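Pectinesterase 1 (Solanum lycopersicum, PDB 1XG2) hydrolyses the methyl esters of cell-wall pectin, releasing methanol and free galacturonate carboxylates, and is bound here by its proteinaceous inhibitor. Local coordinates at residues T31-Y36 / M53-V58; F142-Y147 / T307-V312; A160-K165 / A295-G300. All blocks are in the same frame, centred on the assembly; numbering follows the deposited sequence.

Contact 1: T31-Y36 / M53-V58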
# COMPACT_ATOMS: atom_id res chain seq x y z
N THR A 31 -13.48 -7.87 18.72
CA THR A 31 -12.97 -9.21 18.39
C THR A 31 -13.14 -9.56 16.91
O THR A 31 -13.94 -8.98 16.17
CB THR A 31 -13.68 -10.31 19.21
OG1 THR A 31 -15.09 -10.19 19.03
CG2 THR A 31 -13.44 -10.15 20.72
N ARG A 32 -12.37 -10.57 16.50
CA ARG A 32 -12.39 -11.03 15.13
C ARG A 32 -13.74 -11.59 14.76
O ARG A 32 -14.27 -12.45 15.45
CB ARG A 32 -11.33 -12.11 14.96
CG ARG A 32 -11.09 -12.52 13.52
CD ARG A 32 -10.68 -13.97 13.36
NE ARG A 32 -9.27 -14.13 13.01
CZ ARG A 32 -8.60 -15.28 13.05
NH1 ARG A 32 -9.18 -16.40 13.48
NH2 ARG A 32 -7.34 -15.31 12.66
N TYR A 33 -14.29 -11.08 13.67
CA TYR A 33 -15.58 -11.51 13.14
C TYR A 33 -15.31 -12.19 11.79
O TYR A 33 -14.66 -11.61 10.95
CB TYR A 33 -16.47 -10.30 12.94
CG TYR A 33 -17.87 -10.62 12.45
CD1 TYR A 33 -18.92 -10.81 13.35
CD2 TYR A 33 -18.15 -10.69 11.09
CE1 TYR A 33 -20.21 -11.10 12.90
CE2 TYR A 33 -19.42 -10.98 10.64
CZ TYR A 33 -20.45 -11.17 11.54
OH TYR A 33 -21.72 -11.44 11.04
N VAL A 34 -15.84 -13.40 11.60
CA VAL A 34 -15.48 -14.24 10.47
C VAL A 34 -16.63 -14.43 9.49
O VAL A 34 -17.72 -14.91 9.87
CB VAL A 34 -15.01 -15.62 10.95
CG1 VAL A 34 -14.53 -16.48 9.75
CG2 VAL A 34 -13.91 -15.49 11.97
N ILE A 35 -16.40 -14.04 8.23
CA ILE A 35 -17.30 -14.34 7.10
C ILE A 35 -16.67 -15.46 6.28
O ILE A 35 -15.57 -15.30 5.77
CB ILE A 35 -17.47 -13.08 6.21
CG1 ILE A 35 -18.11 -11.94 7.00
CG2 ILE A 35 -18.31 -13.40 4.98
CD1 ILE A 35 -18.10 -10.60 6.28
N TYR A 36 -17.37 -16.59 6.15
CA TYR A 36 -16.93 -17.73 5.36
C TYR A 36 -17.66 -17.70 4.03
O TYR A 36 -18.87 -17.62 4.00
CB TYR A 36 -17.19 -19.05 6.13
CG TYR A 36 -17.05 -20.34 5.33
CD1 TYR A 36 -15.97 -20.56 4.49
CD2 TYR A 36 -18.00 -21.36 5.44
CE1 TYR A 36 -15.83 -21.75 3.77
CE2 TYR A 36 -17.87 -22.56 4.72
CZ TYR A 36 -16.78 -22.74 3.88
OH TYR A 36 -16.64 -23.91 3.16
N MET A 53 -13.96 -3.23 11.20
CA MET A 53 -12.70 -3.59 11.84
C MET A 53 -12.66 -5.07 12.22
O MET A 53 -13.67 -5.67 12.55
CB MET A 53 -12.54 -2.72 13.08
CG MET A 53 -12.20 -1.26 12.75
SD MET A 53 -12.40 -0.17 14.16
CE MET A 53 -11.06 -0.83 15.17
N ASN A 54 -11.46 -5.63 12.19
CA ASN A 54 -11.23 -6.99 12.66
C ASN A 54 -12.09 -8.02 11.93
O ASN A 54 -12.55 -9.00 12.53
CB ASN A 54 -11.45 -7.05 14.18
CG ASN A 54 -10.43 -6.25 14.95
OD1 ASN A 54 -9.23 -6.37 14.72
ND2 ASN A 54 -10.90 -5.39 15.86
N LEU A 55 -12.31 -7.77 10.64
CA LEU A 55 -13.09 -8.65 9.79
C LEU A 55 -12.17 -9.67 9.15
O LEU A 55 -11.15 -9.28 8.57
CB LEU A 55 -13.78 -7.85 8.68
CG LEU A 55 -15.30 -7.88 8.56
CD1 LEU A 55 -15.71 -7.31 7.20
CD2 LEU A 55 -15.87 -9.28 8.73
N MET A 56 -12.54 -10.94 9.22
CA MET A 56 -11.87 -12.01 8.50
C MET A 56 -12.79 -12.52 7.40
O MET A 56 -13.93 -12.91 7.66
CB MET A 56 -11.52 -13.15 9.45
CG MET A 56 -10.85 -14.35 8.78
SD MET A 56 -10.24 -15.49 10.00
CE MET A 56 -9.27 -16.57 9.03
N ILE A 57 -12.32 -12.47 6.16
CA ILE A 57 -13.05 -13.04 5.03
C ILE A 57 -12.27 -14.27 4.63
O ILE A 57 -11.11 -14.18 4.26
CB ILE A 57 -13.17 -12.04 3.88
CG1 ILE A 57 -14.03 -10.84 4.31
CG2 ILE A 57 -13.77 -12.70 2.63
CD1 ILE A 57 -14.24 -9.78 3.25
N VAL A 58 -12.90 -15.43 4.73
CA VAL A 58 -12.23 -16.69 4.47
C VAL A 58 -13.06 -17.51 3.50
O VAL A 58 -14.26 -17.64 3.69
CB VAL A 58 -11.93 -17.46 5.80
CG1 VAL A 58 -13.18 -17.75 6.58
CG2 VAL A 58 -11.15 -18.73 5.54
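Met-56 SD fills the hollow beneath the Arg-32 side chain, sitting over the centre of the guanidinium about 3.4 Å above its plane. The arginine reaches it by bending at chi2 (-149°) and chi3 (-108°), whereas Met-56 is extended throughout, so the two chains cross obliquely and Arg-32 NE comes within 3.4 Å of Met-56 SD. Ile-93 of the next strand touches both side chains. On the same face, the two methyls of Val-34 fit between Met-56 and Val-58: CG2 leans on Met-56 SD at 4.2 Å, while CG1 meets Val-58 CG1 at 3.7 Å. Val-58 turns CG1 into the crowded position between its backbone N and carbonyl carbon (chi1 58°), which carries this methyl across to Val-34. An alanine in place of Val-34 would remove both methyls and would probably leave Val-58 CG1 and the methionine thioether less firmly packed. The backbones beneath are neighbouring strands of a right-handed parallel β-helix, the fold of the pectinesterase family, in which successive coils stack in parallel. Four nearly straight hydrogen bonds join them, running from Tyr-33 N to Asn-54 O, Met-56 N to Tyr-33 O, Ile-35 N to Met-56 O and Val-58 N to Ile-35 O. On the opposite face, Leu-55 CD2 is the principal bump. It lies at the edge of the Tyr-33 ring, 3.6 Å from CD2, and meets Ile-35 CD1 at 3.6 Å, while also approaching Tyr-33 O at 3.4 Å. Helix 18-24 covers this face, with Val-22 touching both Ile-35 and Leu-55. Beyond the upstream end of the strands, Asn-54 turns ND2 to the carbonyl of Ser-29, and its CB rests 3.7 Å from Thr-31 O.

Contact 2: F142-Y147 / T307-V312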
# COMPACT_ATOMS: atom_id res chain seq x y z
N PHE A 142 0.90 -7.83 6.03
CA PHE A 142 1.65 -9.07 5.99
C PHE A 142 0.95 -10.03 5.04
O PHE A 142 -0.26 -10.31 5.20
CB PHE A 142 1.72 -9.67 7.39
CG PHE A 142 2.55 -10.92 7.50
CD1 PHE A 142 3.90 -10.91 7.18
CD2 PHE A 142 1.98 -12.10 7.94
CE1 PHE A 142 4.65 -12.08 7.28
CE2 PHE A 142 2.74 -13.27 8.07
CZ PHE A 142 4.05 -13.26 7.73
N TYR A 143 1.71 -10.54 4.08
CA TYR A 143 1.28 -11.53 3.12
C TYR A 143 2.06 -12.81 3.37
O TYR A 143 3.28 -12.80 3.42
CB TYR A 143 1.52 -11.05 1.68
CG TYR A 143 0.63 -9.88 1.33
CD1 TYR A 143 0.90 -8.60 1.83
CD2 TYR A 143 -0.47 -10.04 0.51
CE1 TYR A 143 0.09 -7.52 1.52
CE2 TYR A 143 -1.31 -8.96 0.21
CZ TYR A 143 -1.02 -7.71 0.73
OH TYR A 143 -1.84 -6.63 0.45
N ARG A 144 1.34 -13.91 3.50
CA ARG A 144 1.92 -15.19 3.87
C ARG A 144 1.31 -16.31 3.05
O ARG A 144 0.09 -16.38 2.89
CB ARG A 144 1.69 -15.44 5.36
CG ARG A 144 2.20 -16.76 5.89
CD ARG A 144 3.72 -16.89 5.98
NE ARG A 144 4.08 -18.27 6.30
CZ ARG A 144 5.14 -18.66 6.99
NH1 ARG A 144 6.03 -17.78 7.45
NH2 ARG A 144 5.33 -19.95 7.22
N ASP A 145 2.17 -17.22 2.57
CA ASP A 145 1.74 -18.44 1.90
C ASP A 145 0.79 -18.17 0.72
O ASP A 145 -0.12 -18.95 0.47
CB ASP A 145 1.08 -19.38 2.90
CG ASP A 145 2.06 -19.97 3.90
OD1 ASP A 145 1.59 -20.55 4.90
OD2 ASP A 145 3.30 -19.90 3.79
N SER A 146 1.00 -17.06 0.02
CA SER A 146 0.05 -16.61 -0.99
C SER A 146 0.69 -16.64 -2.38
O SER A 146 1.91 -16.70 -2.52
CB SER A 146 -0.47 -15.22 -0.65
OG SER A 146 -1.31 -15.25 0.51
N TYR A 147 -0.16 -16.58 -3.40
CA TYR A 147 0.26 -16.52 -4.78
C TYR A 147 -0.20 -15.15 -5.29
O TYR A 147 -1.36 -14.80 -5.14
CB TYR A 147 -0.43 -17.66 -5.52
CG TYR A 147 -0.10 -17.89 -6.96
CD1 TYR A 147 0.80 -18.90 -7.33
CD2 TYR A 147 -0.74 -17.17 -7.96
CE1 TYR A 147 1.07 -19.15 -8.70
CE2 TYR A 147 -0.50 -17.42 -9.31
CZ TYR A 147 0.41 -18.40 -9.69
OH TYR A 147 0.63 -18.60 -11.05
N THR A 307 -3.40 -13.31 15.41
CA THR A 307 -4.08 -13.78 14.19
C THR A 307 -4.04 -15.29 14.01
O THR A 307 -4.89 -15.83 13.30
CB THR A 307 -3.46 -13.15 12.92
OG1 THR A 307 -2.13 -13.65 12.72
CG2 THR A 307 -3.31 -11.62 13.05
N GLY A 308 -3.05 -15.95 14.59
CA GLY A 308 -2.84 -17.37 14.37
C GLY A 308 -1.95 -17.73 13.18
O GLY A 308 -1.48 -18.87 13.09
N VAL A 309 -1.71 -16.77 12.27
CA VAL A 309 -0.87 -17.02 11.09
C VAL A 309 0.59 -17.31 11.45
O VAL A 309 1.11 -16.80 12.44
CB VAL A 309 -0.92 -15.81 10.08
CG1 VAL A 309 -0.05 -14.65 10.57
CG2 VAL A 309 -0.48 -16.24 8.69
N ALA A 310 1.25 -18.15 10.65
CA ALA A 310 2.69 -18.34 10.81
C ALA A 310 3.46 -17.12 10.32
O ALA A 310 3.10 -16.52 9.29
CB ALA A 310 3.16 -19.57 10.06
N TYR A 311 4.50 -16.76 11.06
CA TYR A 311 5.46 -15.76 10.59
C TYR A 311 6.83 -16.00 11.18
O TYR A 311 6.96 -16.54 12.29
CB TYR A 311 4.99 -14.32 10.91
CG TYR A 311 4.90 -13.99 12.39
CD1 TYR A 311 3.83 -14.43 13.16
CD2 TYR A 311 5.90 -13.26 13.02
CE1 TYR A 311 3.74 -14.12 14.53
CE2 TYR A 311 5.82 -12.96 14.37
CZ TYR A 311 4.75 -13.39 15.12
OH TYR A 311 4.70 -13.08 16.47
N VAL A 312 7.84 -15.61 10.42
CA VAL A 312 9.20 -15.51 10.88
C VAL A 312 9.44 -14.05 11.22
O VAL A 312 9.24 -13.16 10.39
CB VAL A 312 10.19 -15.98 9.80
CG1 VAL A 312 11.64 -15.65 10.17
CG2 VAL A 312 10.01 -17.48 9.55
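Ser-146 OG has three polar partners: it donates to Arg-144 O at 3.0 Å, takes a bond from the backbone N of Cys-125, and has in Ile-122 O a weak third partner that can only compete for the same proton. The hydroxyl approaches Arg-144 O from well above the carbonyl plane, and the latter two partners tie the turn after strand 140-144 to the preceding coil. Within that turn Asp-145 takes left-handed helical backbone angles, and its OD2 pairs with Arg-144 NE at 3.1 Å in a salt bridge whose hydrogen bond is weak (129° at the hydrogen). Asp-145 OD1 lies in the guanidinium plane, at its edge, and Arg-144 NH1 has a further, weak bond to Gln-164 OE1. These polar contacts would hold the flat group in its orientation, and the nearby carboxylate is likely to offset its charge. Arg-144 CG is anti to the backbone N, and a bend at chi2 (71°) lays the rest of the chain along the segment 307-312. Here the C-terminal tail crosses a sheet of the parallel β-helix, an extended strap running over consecutive coils and joined to strand 140-144 by packing, with no direct hydrogen bond between the two segments. Ala-310 places CB over one face of the Arg-144 guanidinium, offset toward its rim, 3.6 Å from Arg-144 NH2. Its carbonyl O turns inward between Arg-144 CD, at 3.4 Å, and the Phe-142 ring, where it lies in plane at the edge, 3.5 Å from CE2. Val-309 straddles the same two residues: CG1 touches the ring edge, and CG2 rests on Arg-144 CG at 3.9 Å. Tyr-311 CB comes within 3.5 Å of Phe-142 CZ, the two side chains crossing at about a right angle. Just upstream, Thr-307 OG1 accepts Val-309 N at 3.2 Å in an ST turn.

Contact 3: A160-K165 / A295-G300; sequences AVVFQK and AKLIQG
The ring of Phe-163 stacks with that of Tyr-143 in strand 140-144 and also touches Ile-197 of strand 194-198, so it links three neighbouring coils of the parallel β-helix. The flat amide of Gln-164 is held through NE2, which is bonded to Val-312 O and Gln-198 OE1. Ala-160 and Val-162 lie on the opposite face of the strand from Phe-163, the same side as Gln-164, where helix 294-297 ends against the sheet. The contact is buried and apolar. Val-162 CG2 fits between two branches, 4.0 Å from Leu-297 CD2 and 4.1 Å from Ile-298 CD1. Ala-160 CB lies under the C-terminal end of the short helix, 3.6 Å from Leu-297 O. Ile-298, the first residue to leave helical geometry, carries CG1 in the crowded position between its backbone N and carbonyl carbon (chi1 62°), and this sends CD1 toward the valine. Its own carbonyl O receives Trp-303 NE1. Ala-160 also packs on Ile-103 of the inhibitor chain, and the side chain of Val-161 is about 11 Å from that of Trp-223, a substrate-binding residue by similarity. The tightest approach is that of Ile-298 CG2 to Ala-160 O, at 3.2 Å.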
# COMPACT_ATOMS: atom_id res chain seq x y z
N ALA A 160 3.77 -0.25 4.44
CA ALA A 160 4.89 -0.97 5.04
C ALA A 160 4.44 -2.43 5.00
O ALA A 160 3.48 -2.81 5.69
CB ALA A 160 5.14 -0.51 6.44
N VAL A 161 5.10 -3.22 4.17
CA VAL A 161 4.58 -4.54 3.81
C VAL A 161 5.69 -5.58 3.68
O VAL A 161 6.72 -5.34 3.05
CB VAL A 161 3.73 -4.47 2.49
CG1 VAL A 161 4.54 -3.99 1.32
CG2 VAL A 161 3.11 -5.82 2.18
N VAL A 162 5.45 -6.73 4.29
CA VAL A 162 6.30 -7.91 4.12
C VAL A 162 5.53 -9.06 3.47
O VAL A 162 4.43 -9.43 3.90
CB VAL A 162 6.84 -8.37 5.48
CG1 VAL A 162 7.68 -9.64 5.33
CG2 VAL A 162 7.66 -7.25 6.10
N PHE A 163 6.13 -9.61 2.41
CA PHE A 163 5.69 -10.84 1.76
C PHE A 163 6.62 -11.94 2.23
O PHE A 163 7.84 -11.84 2.11
CB PHE A 163 5.77 -10.71 0.24
CG PHE A 163 4.84 -9.69 -0.33
CD1 PHE A 163 5.20 -8.35 -0.35
CD2 PHE A 163 3.59 -10.05 -0.83
CE1 PHE A 163 4.33 -7.40 -0.84
CE2 PHE A 163 2.72 -9.10 -1.32
CZ PHE A 163 3.10 -7.78 -1.34
N GLN A 164 6.04 -12.99 2.79
CA GLN A 164 6.81 -14.09 3.31
C GLN A 164 6.27 -15.41 2.80
O GLN A 164 5.09 -15.68 2.95
CB GLN A 164 6.76 -14.06 4.83
CG GLN A 164 8.01 -14.46 5.49
CD GLN A 164 7.94 -14.27 6.99
OE1 GLN A 164 7.13 -14.93 7.65
NE2 GLN A 164 8.74 -13.36 7.52
N LYS A 165 7.14 -16.24 2.23
CA LYS A 165 6.74 -17.55 1.70
C LYS A 165 5.57 -17.45 0.71
O LYS A 165 4.66 -18.28 0.70
CB LYS A 165 6.43 -18.53 2.84
CG LYS A 165 7.55 -18.64 3.86
CD LYS A 165 8.29 -19.95 3.80
CE LYS A 165 9.47 -20.00 4.80
NZ LYS A 165 9.11 -20.52 6.17
N ALA A 295 9.68 -7.85 12.24
CA ALA A 295 9.88 -7.16 13.52
C ALA A 295 10.08 -5.65 13.34
O ALA A 295 9.49 -4.86 14.06
CB ALA A 295 11.06 -7.77 14.24
N LYS A 296 10.89 -5.25 12.37
CA LYS A 296 11.27 -3.85 12.26
C LYS A 296 10.39 -3.04 11.31
O LYS A 296 10.11 -1.88 11.57
CB LYS A 296 12.73 -3.73 11.82
CG LYS A 296 13.72 -4.39 12.76
CD LYS A 296 13.73 -3.74 14.14
CE LYS A 296 14.61 -4.54 15.11
NZ LYS A 296 14.51 -4.01 16.50
N LEU A 297 9.98 -3.63 10.18
CA LEU A 297 9.27 -2.86 9.16
C LEU A 297 7.78 -2.71 9.47
O LEU A 297 7.20 -1.66 9.22
CB LEU A 297 9.47 -3.48 7.78
CG LEU A 297 8.82 -2.73 6.59
CD1 LEU A 297 9.44 -1.35 6.40
CD2 LEU A 297 8.96 -3.55 5.33
N ILE A 298 7.17 -3.75 10.02
CA ILE A 298 5.75 -3.75 10.35
C ILE A 298 5.43 -4.02 11.83
O ILE A 298 4.29 -4.25 12.18
CB ILE A 298 4.99 -4.75 9.42
CG1 ILE A 298 5.45 -6.20 9.61
CG2 ILE A 298 5.15 -4.33 7.95
CD1 ILE A 298 4.60 -7.22 8.84
N GLN A 299 6.43 -3.95 12.70
CA GLN A 299 6.20 -4.18 14.14
C GLN A 299 5.31 -5.40 14.37
O GLN A 299 4.41 -5.38 15.21
CB GLN A 299 5.57 -2.94 14.77
CG GLN A 299 6.52 -1.75 14.79
CD GLN A 299 6.61 -1.06 13.46
OE1 GLN A 299 5.59 -0.73 12.89
NE2 GLN A 299 7.82 -0.85 12.96
N GLY A 300 5.59 -6.47 13.64
CA GLY A 300 4.61 -7.51 13.42
C GLY A 300 4.11 -8.28 14.63
O GLY A 300 2.93 -8.59 14.71

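In the fold
All three contacts reach the same long parallel sheet of the β-helix. Contact 1 joins two of its strands, 33-37 and 55-59, near its N-terminal end and closes before the others open. Contacts 2 and 3 lie further along, on the adjacent strands 140-144 and 160-164, and bring in the C-terminal segments; contact 3 is nested within the loop closed by contact 2. The centres of contacts 2 and 3 are about 10 Å apart, against about 16 Å between contacts 1 and 2 and about 21 Å between contacts 1 and 3. Thr-307 of contact 2 touches Arg-32 of contact 1, while Val-312 reaches strand 160-164, so the C-terminal tail spans from the early coils to the central ones.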